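Local atomic coordinates of ParM protein (Staphylococcus aureus, PDB entry 3JS6), a protein that forms actin-like filaments, probably in a nucleotide-dependent way, that are thought to segregate copies of the pSK41 plasmid at cell division. Residues 12-16 against 26-30; 39-43 against 71-75; 291-296 against 315-319. Residues are numbered along the deposited sequence.

In the fold
Three contacts made in series along the chain illustrate how an actin-like fold is assembled from successive closures, none nested within or crossing another. From the N terminus, interaction 1 pairs strand 15-20 with strand 23-33, closing a short beta hairpin in the large mixed sheet of the N-terminal half. Interaction 2 then brings the loop after strand 23-33 back to the short helix 70-73, at the periphery of the same half. These two are joined directly: R30 NH2 meets D71 OD1 at 3.0 Å in a salt bridge. Interaction 3 comes much later, aligning strands 293-297 and 316-317 within the five-stranded sheet of the C-terminal half and closing a beta-alpha-beta unit over helix 301-311; its centre lies about 44 Å from that of interaction 2, beyond the chain's centre.

Interaction 1. Residues 12-16 against 26-30; sequences GNGFV and VIPSR
This is an antiparallel backbone pairing within a beta hairpin, strand 15-20 against strand 23-33, in the N-terminal part of an actin-type fold. The G12-N13-G14 turn leading into it probably corresponds to the phosphate-binding loop of actin-family ATPases; this structure is the apo form. V16 and I27 are a hydrogen-bonded pair, CA-CA 5.5 Å, with V16 N to I27 O at 2.8 Å and I27 N to V16 O at 3.1 Å. F15 and P28 are the adjoining non-hydrogen-bonded pair, CA-CA 4.2 Å, and the lack of an NH on P28 costs this pairing nothing. The ladder ends with S29 N donating to G14 O at 2.7 Å. Both valine and isoleucine of the first pair face helix 90-104, where V16 (chi1 t) meets L95 and S99 and I27 (chi1 m) meets L102. The F15 ring, at chi1 m, lies across the neighbouring strand on the other side: CD1 is 4.1 Å from V26 CG2, and CE1 is 3.7 Å from P28 CG. S29 points its CB toward 12-16, 4.3 Å from V16 CG2, while its t rotamer sets OG 3.2 Å from a water that donates a weak bond to G12 O at 3.4 Å. S29 centres an inverse gamma turn, closed by R30 N to P28 O at 2.7 Å.

Interaction 2. Residues 39-43 against 71-75; sequences NQLKG and DKTTN
N39 begins a surface loop contact in which side-chain amides and one lysine meet residues 71-75 through both backbone and side-chain oxygens. With chi1 m, its ND2 donates to K42 O at 3.3 Å, holding the loop on itself, while OD1 accepts a weak bond from N75 ND2 at 3.1 Å and one from a water, 3.0 Å away, that in turn accepts from N75 N at 3.0 Å. K42, whose CA lies 4.4 Å from that of T73, extends in an m,t,t,t rotamer. Its NZ reaches D71 O at 2.9 Å, N75 OD1 at 2.7 Å and, weakly, T74 O at 3.4 Å. At G43, with phi 86°, a CB would jam against K42 O and crowd T73 O; without one, its CA sits 3.6 Å from T73 OG1, and a water joins G43 N (3.0 Å) to K72 O (2.9 Å). The contact is thus polar and partly hydrated: one lysine, extended beyond chi1, brings its ammonium group to two neutral oxygens, D71 O and N75 OD1, and weakly to T74 O.

Interaction 3. Residues 291-296 against 315-319; sequences IDRIIV and VFEKA
The two strands of a beta-alpha-beta unit, 293-297 and 316-317 joined through helix 301-311, run parallel in the five-stranded mixed sheet of the C-terminal half, 316-317 being an outermost strand within this chain. I294 lies beside F316 (CA-CA 4.8 Å) and I295 beside E317 (CA-CA 4.9 Å); I294 N to V315 O (2.8 Å), E317 N to I294 O (2.9 Å) and V296 N to E317 O (2.9 Å) fix this register. The F316 ring, chi1 m, fits against I294 and V296: its CD2 is 3.7 Å from I294 CG2 and also 3.7 Å from V296 CG2, and L308 of helix 301-311 adjoins it. V315 fills the next hollow, its CG2 4.0 Å from I294 CD1 and 4.5 Å from I291 CG2. On the reverse face I295 packs on T166 and L167 of helix 162-169. There the folded t,p,p R293 meets extended E317 in a salt bridge, NH1 to OE2 at 2.7 Å. Where direct pairing stops, one water donates to V296 O at 2.7 Å and accepts from A319 N at 2.8 Å.

Interaction 1. Residues 12-16 against 26-30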
loop_
_atom_site.group_PDB
_atom_site.type_symbol
_atom_site.label_atom_id
_atom_site.label_comp_id
_atom_site.label_asym_id
_atom_site.label_seq_id
_atom_site.Cartn_x
_atom_site.Cartn_y
_atom_site.Cartn_z
ATOM N N GLY A 12 -2.129 -3.234 -1.447
ATOM C CA GLY A 12 -0.859 -3.894 -1.658
ATOM C C GLY A 12 -0.716 -5.346 -1.275
ATOM O O GLY A 12 -1.688 -6.062 -0.980
ATOM N N ASN A 13 0.546 -5.763 -1.324
ATOM C CA ASN A 13 0.992 -7.101 -0.983
ATOM C C ASN A 13 0.019 -7.817 -0.055
ATOM O O ASN A 13 -0.954 -8.431 -0.499
ATOM C CB ASN A 13 2.370 -6.998 -0.315
ATOM C CG ASN A 13 2.588 -5.645 0.378
ATOM O OD1 ASN A 13 1.710 -5.147 1.099
ATOM N ND2 ASN A 13 3.765 -5.050 0.161
ATOM N N GLY A 14 0.297 -7.729 1.239
ATOM C CA GLY A 14 -0.546 -8.363 2.228
ATOM C C GLY A 14 -1.323 -7.387 3.092
ATOM O O GLY A 14 -2.010 -7.812 4.015
ATOM N N PHE A 15 -1.237 -6.090 2.793
ATOM C CA PHE A 15 -1.942 -5.083 3.590
ATOM C C PHE A 15 -2.651 -4.042 2.729
ATOM O O PHE A 15 -2.167 -3.679 1.661
ATOM C CB PHE A 15 -0.962 -4.328 4.483
ATOM C CG PHE A 15 -0.376 -5.149 5.582
ATOM C CD1 PHE A 15 -1.028 -5.259 6.803
ATOM C CD2 PHE A 15 0.832 -5.812 5.400
ATOM C CE1 PHE A 15 -0.487 -6.020 7.834
ATOM C CE2 PHE A 15 1.382 -6.577 6.422
ATOM C CZ PHE A 15 0.720 -6.681 7.644
ATOM N N VAL A 16 -3.786 -3.551 3.217
ATOM C CA VAL A 16 -4.523 -2.502 2.514
ATOM C C VAL A 16 -4.325 -1.249 3.357
ATOM O O VAL A 16 -4.525 -1.290 4.576
ATOM C CB VAL A 16 -6.032 -2.813 2.444
ATOM C CG1 VAL A 16 -6.783 -1.613 1.892
ATOM C CG2 VAL A 16 -6.270 -4.026 1.560
ATOM N N VAL A 26 -4.364 0.630 8.282
ATOM C CA VAL A 26 -3.519 -0.351 7.612
ATOM C C VAL A 26 -3.972 -1.682 8.246
ATOM O O VAL A 26 -3.911 -1.861 9.442
ATOM C CB VAL A 26 -1.995 -0.065 7.790
ATOM C CG1 VAL A 26 -1.633 0.122 9.269
ATOM C CG2 VAL A 26 -1.187 -1.208 7.116
ATOM N N ILE A 27 -4.510 -2.558 7.407
ATOM C CA ILE A 27 -5.112 -3.824 7.823
ATOM C C ILE A 27 -4.702 -4.900 6.843
ATOM O O ILE A 27 -4.588 -4.629 5.635
ATOM C CB ILE A 27 -6.671 -3.664 7.780
ATOM C CG1 ILE A 27 -7.086 -2.555 8.762
ATOM C CG2 ILE A 27 -7.389 -4.997 8.080
ATOM C CD1 ILE A 27 -8.512 -2.030 8.573
ATOM N N PRO A 28 -4.474 -6.135 7.338
ATOM C CA PRO A 28 -4.085 -7.244 6.466
ATOM C C PRO A 28 -5.134 -7.465 5.387
ATOM O O PRO A 28 -6.323 -7.319 5.630
ATOM C CB PRO A 28 -4.006 -8.432 7.426
ATOM C CG PRO A 28 -3.555 -7.795 8.709
ATOM C CD PRO A 28 -4.418 -6.536 8.759
ATOM N N SER A 29 -4.683 -7.823 4.190
ATOM C CA SER A 29 -5.585 -8.058 3.073
ATOM C C SER A 29 -6.271 -9.421 3.248
ATOM O O SER A 29 -5.980 -10.367 2.533
ATOM C CB SER A 29 -4.776 -8.000 1.770
ATOM O OG SER A 29 -5.572 -8.316 0.650
ATOM N N ARG A 30 -7.170 -9.497 4.228
ATOM C CA ARG A 30 -7.909 -10.711 4.581
ATOM C C ARG A 30 -9.331 -10.278 4.836
ATOM O O ARG A 30 -9.570 -9.169 5.277
ATOM C CB ARG A 30 -7.388 -11.330 5.899
ATOM C CG ARG A 30 -6.010 -11.962 5.839
ATOM C CD ARG A 30 -5.505 -12.334 7.244
ATOM N NE ARG A 30 -6.340 -13.328 7.925
ATOM C CZ ARG A 30 -6.475 -14.590 7.529
ATOM N NH1 ARG A 30 -5.841 -15.019 6.442
ATOM N NH2 ARG A 30 -7.212 -15.434 8.237
HETATM O O HOH W 1 -5.077 -5.878 -1.306
#

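Interaction 2. Residues 39-43 against 71-75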
loop_
_atom_site.group_PDB
_atom_site.type_symbol
_atom_site.label_atom_id
_atom_site.label_comp_id
_atom_site.label_asym_id
_atom_site.label_seq_id
_atom_site.Cartn_x
_atom_site.Cartn_y
_atom_site.Cartn_z
ATOM N N ASN A 39 -19.164 -19.959 17.297
ATOM C CA ASN A 39 -17.953 -20.501 17.861
ATOM C C ASN A 39 -18.084 -20.564 19.374
ATOM O O ASN A 39 -19.119 -20.198 19.934
ATOM C CB ASN A 39 -16.798 -19.601 17.437
ATOM C CG ASN A 39 -16.905 -19.185 15.979
ATOM O OD1 ASN A 39 -16.763 -20.012 15.076
ATOM N ND2 ASN A 39 -17.180 -17.903 15.741
ATOM N N GLN A 40 -17.037 -21.034 20.034
ATOM C CA GLN A 40 -17.059 -21.128 21.480
ATOM C C GLN A 40 -16.821 -19.752 22.089
ATOM O O GLN A 40 -17.607 -19.317 22.919
ATOM C CB GLN A 40 -16.004 -22.128 21.961
ATOM C CG GLN A 40 -16.336 -23.595 21.652
ATOM C CD GLN A 40 -15.236 -24.527 22.106
ATOM O OE1 GLN A 40 -14.783 -24.462 23.248
ATOM N NE2 GLN A 40 -14.787 -25.397 21.207
ATOM N N LEU A 41 -15.744 -19.068 21.688
ATOM C CA LEU A 41 -15.447 -17.730 22.212
ATOM C C LEU A 41 -15.489 -16.563 21.213
ATOM O O LEU A 41 -16.036 -15.500 21.505
ATOM C CB LEU A 41 -14.067 -17.682 22.854
ATOM C CG LEU A 41 -13.722 -18.388 24.159
ATOM C CD1 LEU A 41 -12.413 -17.783 24.656
ATOM C CD2 LEU A 41 -14.819 -18.204 25.203
ATOM N N LYS A 42 -14.873 -16.757 20.061
ATOM C CA LYS A 42 -14.789 -15.706 19.045
ATOM C C LYS A 42 -16.154 -15.114 18.716
ATOM O O LYS A 42 -17.053 -15.828 18.290
ATOM C CB LYS A 42 -14.136 -16.271 17.788
ATOM C CG LYS A 42 -12.704 -16.770 18.025
ATOM C CD LYS A 42 -12.129 -17.331 16.747
ATOM C CE LYS A 42 -10.615 -17.465 16.829
ATOM N NZ LYS A 42 -10.054 -17.789 15.482
ATOM N N GLY A 43 -16.307 -13.817 18.947
ATOM C CA GLY A 43 -17.579 -13.162 18.669
ATOM C C GLY A 43 -18.565 -13.272 19.823
ATOM O O GLY A 43 -19.550 -12.525 19.889
ATOM N N ASP A 71 -9.326 -12.235 12.936
ATOM C CA ASP A 71 -9.199 -13.604 13.424
ATOM C C ASP A 71 -9.542 -13.799 14.897
ATOM O O ASP A 71 -9.647 -14.937 15.372
ATOM C CB ASP A 71 -7.795 -14.135 13.086
ATOM C CG ASP A 71 -7.488 -14.047 11.586
ATOM O OD1 ASP A 71 -8.409 -14.239 10.747
ATOM O OD2 ASP A 71 -6.320 -13.785 11.240
ATOM N N LYS A 72 -9.723 -12.690 15.613
ATOM C CA LYS A 72 -10.120 -12.752 17.020
ATOM C C LYS A 72 -11.643 -12.813 17.121
ATOM O O LYS A 72 -12.207 -13.102 18.193
ATOM C CB LYS A 72 -9.596 -11.530 17.788
ATOM C CG LYS A 72 -8.084 -11.546 17.943
ATOM C CD LYS A 72 -7.536 -10.416 18.807
ATOM C CE LYS A 72 -6.008 -10.471 18.790
ATOM N NZ LYS A 72 -5.371 -9.429 19.642
ATOM N N THR A 73 -12.332 -12.578 16.007
ATOM C CA THR A 73 -13.790 -12.614 16.065
ATOM C C THR A 73 -14.434 -13.682 15.200
ATOM O O THR A 73 -15.631 -13.965 15.326
ATOM C CB THR A 73 -14.407 -11.216 15.718
ATOM O OG1 THR A 73 -15.718 -11.128 16.277
ATOM C CG2 THR A 73 -14.514 -11.019 14.216
ATOM N N THR A 74 -13.654 -14.306 14.333
ATOM C CA THR A 74 -14.218 -15.313 13.463
ATOM C C THR A 74 -13.149 -16.304 13.042
ATOM O O THR A 74 -11.954 -16.073 13.230
ATOM C CB THR A 74 -14.833 -14.639 12.199
ATOM O OG1 THR A 74 -15.465 -15.622 11.366
ATOM C CG2 THR A 74 -13.732 -13.942 11.394
ATOM N N ASN A 75 -13.587 -17.385 12.443
ATOM C CA ASN A 75 -12.679 -18.370 11.992
ATOM C C ASN A 75 -12.741 -18.336 10.468
ATOM O O ASN A 75 -11.971 -18.998 9.788
ATOM C CB ASN A 75 -13.042 -19.753 12.563
ATOM C CG ASN A 75 -12.668 -19.858 14.023
ATOM O OD1 ASN A 75 -11.488 -19.834 14.364
ATOM N ND2 ASN A 75 -13.678 -19.966 14.883
HETATM O O HOH W 2 -16.432 -18.405 12.565
HETATM O O HOH W 3 -14.079 -12.303 20.248
#

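Interaction 3. Residues 291-296 against 315-319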
loop_
_atom_site.group_PDB
_atom_site.type_symbol
_atom_site.label_atom_id
_atom_site.label_comp_id
_atom_site.label_asym_id
_atom_site.label_seq_id
_atom_site.Cartn_x
_atom_site.Cartn_y
_atom_site.Cartn_z
ATOM N N ILE A 291 21.996 10.036 -10.781
ATOM C CA ILE A 291 20.710 9.883 -10.119
ATOM C C ILE A 291 20.476 11.034 -9.141
ATOM O O ILE A 291 21.333 11.342 -8.324
ATOM C CB ILE A 291 20.664 8.533 -9.408
ATOM C CG1 ILE A 291 20.938 7.430 -10.439
ATOM C CG2 ILE A 291 19.293 8.312 -8.772
ATOM C CD1 ILE A 291 21.293 6.069 -9.831
ATOM N N ASP A 292 19.319 11.680 -9.231
ATOM C CA ASP A 292 19.024 12.804 -8.341
ATOM C C ASP A 292 18.581 12.372 -6.954
ATOM O O ASP A 292 18.827 13.069 -5.978
ATOM C CB ASP A 292 17.971 13.708 -8.975
ATOM C CG ASP A 292 18.417 14.238 -10.324
ATOM O OD1 ASP A 292 19.584 14.672 -10.414
ATOM O OD2 ASP A 292 17.616 14.221 -11.288
ATOM N N ARG A 293 17.919 11.225 -6.864
ATOM C CA ARG A 293 17.470 10.725 -5.561
ATOM C C ARG A 293 17.012 9.281 -5.691
ATOM O O ARG A 293 16.516 8.853 -6.731
ATOM C CB ARG A 293 16.288 11.563 -5.038
ATOM C CG ARG A 293 16.106 11.616 -3.502
ATOM C CD ARG A 293 17.221 12.461 -2.832
ATOM N NE ARG A 293 17.321 13.807 -3.411
ATOM C CZ ARG A 293 16.502 14.822 -3.129
ATOM N NH1 ARG A 293 15.513 14.673 -2.255
ATOM N NH2 ARG A 293 16.651 15.985 -3.753
ATOM N N ILE A 294 17.196 8.531 -4.629
ATOM C CA ILE A 294 16.742 7.162 -4.572
ATOM C C ILE A 294 15.915 7.164 -3.306
ATOM O O ILE A 294 16.435 7.420 -2.206
ATOM C CB ILE A 294 17.926 6.172 -4.427
ATOM C CG1 ILE A 294 18.781 6.180 -5.700
ATOM C CG2 ILE A 294 17.395 4.806 -4.116
ATOM C CD1 ILE A 294 20.128 5.444 -5.548
ATOM N N ILE A 295 14.622 6.917 -3.450
ATOM C CA ILE A 295 13.722 6.889 -2.311
ATOM C C ILE A 295 13.741 5.448 -1.825
ATOM O O ILE A 295 13.533 4.507 -2.609
ATOM C CB ILE A 295 12.282 7.299 -2.747
ATOM C CG1 ILE A 295 12.219 8.805 -3.039
ATOM C CG2 ILE A 295 11.300 7.045 -1.650
ATOM C CD1 ILE A 295 12.628 9.208 -4.380
ATOM N N VAL A 296 14.022 5.273 -0.540
ATOM C CA VAL A 296 14.098 3.939 0.051
ATOM C C VAL A 296 12.777 3.721 0.724
ATOM O O VAL A 296 12.419 4.476 1.618
ATOM C CB VAL A 296 15.230 3.891 1.085
ATOM C CG1 VAL A 296 15.400 2.482 1.635
ATOM C CG2 VAL A 296 16.512 4.392 0.426
ATOM N N VAL A 315 22.162 11.025 -1.621
ATOM C CA VAL A 315 21.322 10.475 -2.686
ATOM C C VAL A 315 20.129 9.685 -2.183
ATOM O O VAL A 315 19.071 9.676 -2.817
ATOM C CB VAL A 315 22.126 9.596 -3.670
ATOM C CG1 VAL A 315 22.594 8.321 -2.980
ATOM C CG2 VAL A 315 21.249 9.250 -4.862
ATOM N N PHE A 316 20.275 9.027 -1.040
ATOM C CA PHE A 316 19.174 8.257 -0.528
ATOM C C PHE A 316 18.270 9.117 0.336
ATOM O O PHE A 316 18.736 9.981 1.099
ATOM C CB PHE A 316 19.676 7.071 0.300
ATOM C CG PHE A 316 20.433 6.044 -0.496
ATOM C CD1 PHE A 316 21.824 5.989 -0.441
ATOM C CD2 PHE A 316 19.749 5.093 -1.268
ATOM C CE1 PHE A 316 22.530 4.998 -1.131
ATOM C CE2 PHE A 316 20.446 4.100 -1.959
ATOM C CZ PHE A 316 21.846 4.052 -1.888
ATOM N N GLU A 317 16.972 8.864 0.235
ATOM C CA GLU A 317 16.023 9.603 1.046
ATOM C C GLU A 317 14.962 8.645 1.572
ATOM O O GLU A 317 14.635 7.654 0.925
ATOM C CB GLU A 317 15.364 10.703 0.207
ATOM C CG GLU A 317 14.269 11.471 0.980
ATOM C CD GLU A 317 13.635 12.569 0.160
ATOM O OE1 GLU A 317 12.742 13.260 0.693
ATOM O OE2 GLU A 317 14.024 12.738 -1.016
ATOM N N LYS A 318 14.410 8.926 2.745
ATOM C CA LYS A 318 13.365 8.074 3.294
ATOM C C LYS A 318 12.276 8.972 3.848
ATOM O O LYS A 318 12.575 10.054 4.369
ATOM C CB LYS A 318 13.901 7.211 4.449
ATOM C CG LYS A 318 12.865 6.224 5.020
ATOM C CD LYS A 318 13.332 5.601 6.347
ATOM C CE LYS A 318 12.377 4.496 6.829
ATOM N NZ LYS A 318 10.984 4.957 7.186
ATOM N N ALA A 319 11.027 8.518 3.758
ATOM C CA ALA A 319 9.899 9.262 4.316
ATOM C C ALA A 319 9.496 8.582 5.627
ATOM O O ALA A 319 9.784 7.401 5.816
ATOM C CB ALA A 319 8.715 9.236 3.337
HETATM O O HOH W 4 10.442 5.893 2.830
#